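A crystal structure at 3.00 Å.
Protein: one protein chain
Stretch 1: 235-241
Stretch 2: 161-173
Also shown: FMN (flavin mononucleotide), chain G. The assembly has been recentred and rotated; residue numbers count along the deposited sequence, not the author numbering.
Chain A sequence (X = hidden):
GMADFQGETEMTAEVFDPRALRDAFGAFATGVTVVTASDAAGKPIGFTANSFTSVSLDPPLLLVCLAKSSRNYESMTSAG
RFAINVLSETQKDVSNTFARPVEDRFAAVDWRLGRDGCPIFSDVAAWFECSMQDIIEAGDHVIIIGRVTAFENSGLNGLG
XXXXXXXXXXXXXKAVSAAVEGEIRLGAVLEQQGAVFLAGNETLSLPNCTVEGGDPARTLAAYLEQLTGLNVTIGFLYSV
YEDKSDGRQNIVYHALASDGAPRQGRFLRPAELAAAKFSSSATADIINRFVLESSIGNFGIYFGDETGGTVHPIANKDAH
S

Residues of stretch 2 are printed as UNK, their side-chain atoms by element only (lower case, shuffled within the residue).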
# COMPACT_ATOMS: atom_id res chain seq x y z
N GLY A 235 -5.20 -3.96 11.65
CA GLY A 235 -4.57 -3.50 10.43
C GLY A 235 -3.90 -2.15 10.52
O GLY A 235 -3.13 -1.89 11.45
N PHE A 236 -4.18 -1.31 9.53
CA PHE A 236 -3.62 0.03 9.43
C PHE A 236 -4.38 0.98 10.31
O PHE A 236 -5.56 0.78 10.57
CB PHE A 236 -3.65 0.54 7.97
CG PHE A 236 -2.59 -0.02 7.06
CD1 PHE A 236 -1.29 0.47 7.09
CD2 PHE A 236 -2.88 -1.03 6.16
CE1 PHE A 236 -0.31 -0.04 6.24
CE2 PHE A 236 -1.90 -1.56 5.33
CZ PHE A 236 -0.62 -1.07 5.37
N LEU A 237 -3.71 2.04 10.75
CA LEU A 237 -4.32 3.09 11.55
C LEU A 237 -5.45 3.74 10.75
O LEU A 237 -5.29 4.02 9.54
CB LEU A 237 -3.28 4.14 11.97
CG LEU A 237 -2.33 3.71 13.06
CD1 LEU A 237 -1.21 4.67 13.17
CD2 LEU A 237 -3.04 3.64 14.37
N TYR A 238 -6.60 3.90 11.39
CA TYR A 238 -7.76 4.49 10.74
C TYR A 238 -7.80 6.00 10.97
O TYR A 238 -7.97 6.77 10.03
CB TYR A 238 -9.01 3.82 11.29
CG TYR A 238 -10.25 4.03 10.46
CD1 TYR A 238 -10.53 3.18 9.39
CD2 TYR A 238 -11.20 4.97 10.82
CE1 TYR A 238 -11.72 3.30 8.67
CE2 TYR A 238 -12.40 5.09 10.11
CZ TYR A 238 -12.65 4.26 9.03
OH TYR A 238 -13.80 4.38 8.31
N SER A 239 -7.61 6.41 12.22
CA SER A 239 -7.69 7.80 12.63
C SER A 239 -6.94 8.05 13.96
O SER A 239 -6.96 7.21 14.85
CB SER A 239 -9.16 8.16 12.78
OG SER A 239 -9.35 9.44 13.36
N VAL A 240 -6.29 9.20 14.08
CA VAL A 240 -5.63 9.61 15.33
C VAL A 240 -6.11 11.02 15.61
O VAL A 240 -5.94 11.89 14.76
CB VAL A 240 -4.09 9.52 15.33
CG1 VAL A 240 -3.54 10.02 16.65
CG2 VAL A 240 -3.62 8.10 15.05
N TYR A 241 -6.76 11.23 16.78
CA TYR A 241 -7.34 12.52 17.11
C TYR A 241 -7.45 12.75 18.64
O TYR A 241 -7.27 11.82 19.40
CB TYR A 241 -8.74 12.61 16.47
CG TYR A 241 -9.78 11.67 17.04
CD1 TYR A 241 -10.61 12.06 18.09
CD2 TYR A 241 -9.98 10.41 16.49
CE1 TYR A 241 -11.58 11.21 18.61
CE2 TYR A 241 -10.95 9.54 17.00
CZ TYR A 241 -11.76 9.95 18.05
OH TYR A 241 -12.72 9.11 18.57
N UNK A 161 -4.73 2.74 -0.04
CA UNK A 161 -5.96 1.98 0.17
C UNK A 161 -5.61 0.56 0.41
O UNK A 161 -5.01 -0.06 -0.47
c UNK A 161 -10.45 0.60 -0.81
o UNK A 161 -12.51 1.56 0.05
c UNK A 161 -6.92 2.07 -1.04
c UNK A 161 -10.49 2.80 0.14
c UNK A 161 -11.16 1.65 -0.23
c UNK A 161 -9.07 0.73 -1.06
c UNK A 161 -8.39 1.89 -0.70
c UNK A 161 -9.11 2.92 -0.10
N UNK A 162 -5.92 0.03 1.59
CA UNK A 162 -5.72 -1.41 1.86
C UNK A 162 -6.93 -1.93 2.53
O UNK A 162 -7.48 -1.25 3.41
c UNK A 162 -4.49 -1.69 2.71
N UNK A 163 -7.36 -3.12 2.09
CA UNK A 163 -8.52 -3.84 2.61
C UNK A 163 -9.74 -2.90 2.59
O UNK A 163 -10.09 -2.39 1.53
c UNK A 163 -8.24 -4.45 4.00
c UNK A 163 -7.09 -5.45 3.95
c UNK A 163 -6.29 -8.67 4.30
n UNK A 163 -7.27 -7.82 4.58
n UNK A 163 -6.57 -9.89 3.89
c UNK A 163 -7.08 -6.45 5.08
n UNK A 163 -5.03 -8.29 4.42
N UNK A 164 -10.35 -2.63 3.71
CA UNK A 164 -11.47 -1.70 3.69
C UNK A 164 -11.14 -0.29 3.19
O UNK A 164 -11.69 0.15 2.16
N UNK A 165 -10.26 0.43 3.90
CA UNK A 165 -9.97 1.82 3.57
C UNK A 165 -8.55 2.32 3.46
O UNK A 165 -7.58 1.56 3.34
N UNK A 166 -8.46 3.64 3.46
CA UNK A 166 -7.24 4.41 3.34
C UNK A 166 -6.32 4.32 4.54
O UNK A 166 -6.76 4.28 5.71
c UNK A 166 -10.44 6.90 0.10
c UNK A 166 -10.79 6.98 1.44
o UNK A 166 -11.33 7.20 -0.89
c UNK A 166 -8.24 6.18 0.73
c UNK A 166 -8.59 6.21 2.08
c UNK A 166 -7.57 5.89 3.14
c UNK A 166 -9.16 6.50 -0.26
c UNK A 166 -9.86 6.64 2.42
N UNK A 167 -5.03 4.42 4.24
CA UNK A 167 -3.93 4.45 5.19
C UNK A 167 -2.93 5.51 4.70
O UNK A 167 -2.88 5.79 3.48
c UNK A 167 -1.50 1.46 1.79
c UNK A 167 -3.32 3.04 5.34
c UNK A 167 -2.69 2.49 4.09
c UNK A 167 -0.77 2.23 2.65
c UNK A 167 -2.82 1.19 2.06
c UNK A 167 -1.36 2.75 3.80
c UNK A 167 -3.41 1.71 3.21
N UNK A 168 -2.16 6.13 5.63
CA UNK A 168 -1.18 7.18 5.31
C UNK A 168 0.02 7.08 6.26
O UNK A 168 -0.20 6.79 7.44
c UNK A 168 -1.83 8.56 5.42
c UNK A 168 -2.72 8.90 4.22
o UNK A 168 -2.60 8.61 6.61
N UNK A 169 1.27 7.34 5.81
CA UNK A 169 2.43 7.25 6.74
C UNK A 169 2.37 8.23 7.91
O UNK A 169 2.96 8.01 8.97
c UNK A 169 1.70 7.67 4.43
c UNK A 169 3.66 7.54 5.87
c UNK A 169 3.19 7.64 4.49
N UNK A 170 1.68 9.34 7.68
CA UNK A 170 1.32 10.47 8.54
C UNK A 170 0.88 10.01 9.91
O UNK A 170 1.45 10.46 10.90
n UNK A 170 -4.44 12.08 6.31
c UNK A 170 0.15 11.19 7.84
n UNK A 170 -2.30 12.43 7.07
c UNK A 170 -1.09 13.24 7.28
c UNK A 170 -0.11 12.60 8.25
c UNK A 170 -3.39 12.87 6.46
n UNK A 170 -3.44 14.12 5.98
N UNK A 171 -0.14 9.10 9.95
CA UNK A 171 -0.81 8.60 11.14
C UNK A 171 0.11 7.94 12.15
O UNK A 171 -0.10 8.15 13.34
c UNK A 171 -3.82 9.23 11.18
c UNK A 171 -4.19 7.31 9.80
c UNK A 171 -3.19 8.32 10.19
c UNK A 171 -1.94 7.65 10.76
N UNK A 172 1.11 7.16 11.70
CA UNK A 172 2.09 6.55 12.60
C UNK A 172 2.72 7.61 13.49
O UNK A 172 2.70 7.44 14.71
c UNK A 172 3.17 5.85 11.80
N UNK A 173 3.21 8.72 12.89
CA UNK A 173 3.81 9.85 13.60
C UNK A 173 2.85 10.50 14.57
O UNK A 173 3.18 10.73 15.74
N1 FMN G . -13.68 2.13 -10.82
C2 FMN G . -13.15 1.54 -11.97
O2 FMN G . -13.84 1.49 -13.00
N3 FMN G . -11.83 1.10 -11.94
C4 FMN G . -10.96 1.11 -10.84
O4 FMN G . -9.79 0.72 -10.84
C4A FMN G . -11.58 1.69 -9.56
N5 FMN G . -10.85 1.76 -8.46
C5A FMN G . -11.39 2.40 -7.32
C6 FMN G . -10.53 2.46 -6.17
C7 FMN G . -10.93 3.13 -4.97
C7M FMN G . -10.00 3.18 -3.79
C8 FMN G . -12.21 3.71 -4.94
C8M FMN G . -12.66 4.41 -3.71
C9 FMN G . -13.11 3.65 -6.07
C9A FMN G . -12.75 2.98 -7.30
N10 FMN G . -13.59 2.90 -8.49
C10 FMN G . -13.03 2.26 -9.65
C1' FMN G . -14.98 3.49 -8.49
C2' FMN G . -15.11 4.71 -9.51
O2' FMN G . -14.27 5.84 -9.27
C3' FMN G . -16.49 5.31 -9.89
O3' FMN G . -17.55 5.03 -8.95
C4' FMN G . -16.89 5.17 -11.39
O4' FMN G . -16.41 3.98 -12.11
C5' FMN G . -16.50 6.45 -12.11
O5' FMN G . -17.70 7.21 -12.07
P FMN G . -18.61 7.25 -13.44
O1P FMN G . -17.42 7.28 -14.51
O2P FMN G . -19.50 8.54 -13.41
O3P FMN G . -19.63 6.08 -13.50

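Position 161 has eight side-chain atoms: one carbon, then a six-carbon ring bearing an oxygen. It points away from stretch 1, and a ring face lies under FMN C7M. It is Tyr161; its CG is 3.7 Å from FMN C7M.

Position 162 has a single carbon, CB, which lies 3.7 Å from Phe236 CE2. It is Ala162. Its N donates a backbone hydrogen bond to the O of position 165, at 2.9 Å, which closes the turn between them.

Position 163 has three carbons, a nitrogen, then a carbon carrying two more nitrogens. This is Arg163. It makes no contact with stretch 1, and its NH2 is hydrogen-bonded elsewhere in the structure.

Position 164 has no side-chain atoms, so it is Gly164. Position 165 has none either and is Gly165. An ideal CB on Gly165 would lie 4.2 Å from Tyr238 CE1.

Position 166 has one carbon and a six-carbon ring with an oxygen. It is Tyr166. Its CB points sideways, and its OH is hydrogen-bonded elsewhere in the structure. Its backbone O comes 4.1 Å from Leu237 O.

Position 167 has one carbon and a six-carbon ring without oxygen. The ring lies against that of Phe236, and CB is 3.6 Å from Phe236 CG. It is Phe167. The two rings form a face-to-face stack, with centroids 4.2 Å apart and planes at 14°.

Position 168 has one carbon carrying an oxygen and a carbon. It is Thr168, and its CB points away from stretch 1.

Position 169 has three carbons closing a ring onto the backbone N. It is Pro169, out of reach of stretch 1.

Position 170 has three carbons, a nitrogen, and a carbon with two more nitrogens. It is Arg170, exposed and also out of reach.

Position 171 has four carbons, forked at the second. The fork reaches the backbone of stretch 1. This is Leu171: CD1 is 3.5 Å from Leu237 O, and CD2 is 4.0 Å from Val240 CG2. Its N gives a weak hydrogen bond to Thr168 O.

Position 172 has one carbon, pointing away. It is Ala172, whose N lies 3.7 Å from Leu237 CD1.

Position 173 has no side-chain atoms and is Gly173.

The contact is apolar packing, with no hydrogen bonds across it. Phe236 stacks on Phe167 and touches Ala162. Further along, Leu171 fits against Leu237 and Val240, where the helix and strand axes approach to 8.5 Å at 45°.

Stretch 2 (161-173) YARGGYFTPRLAG
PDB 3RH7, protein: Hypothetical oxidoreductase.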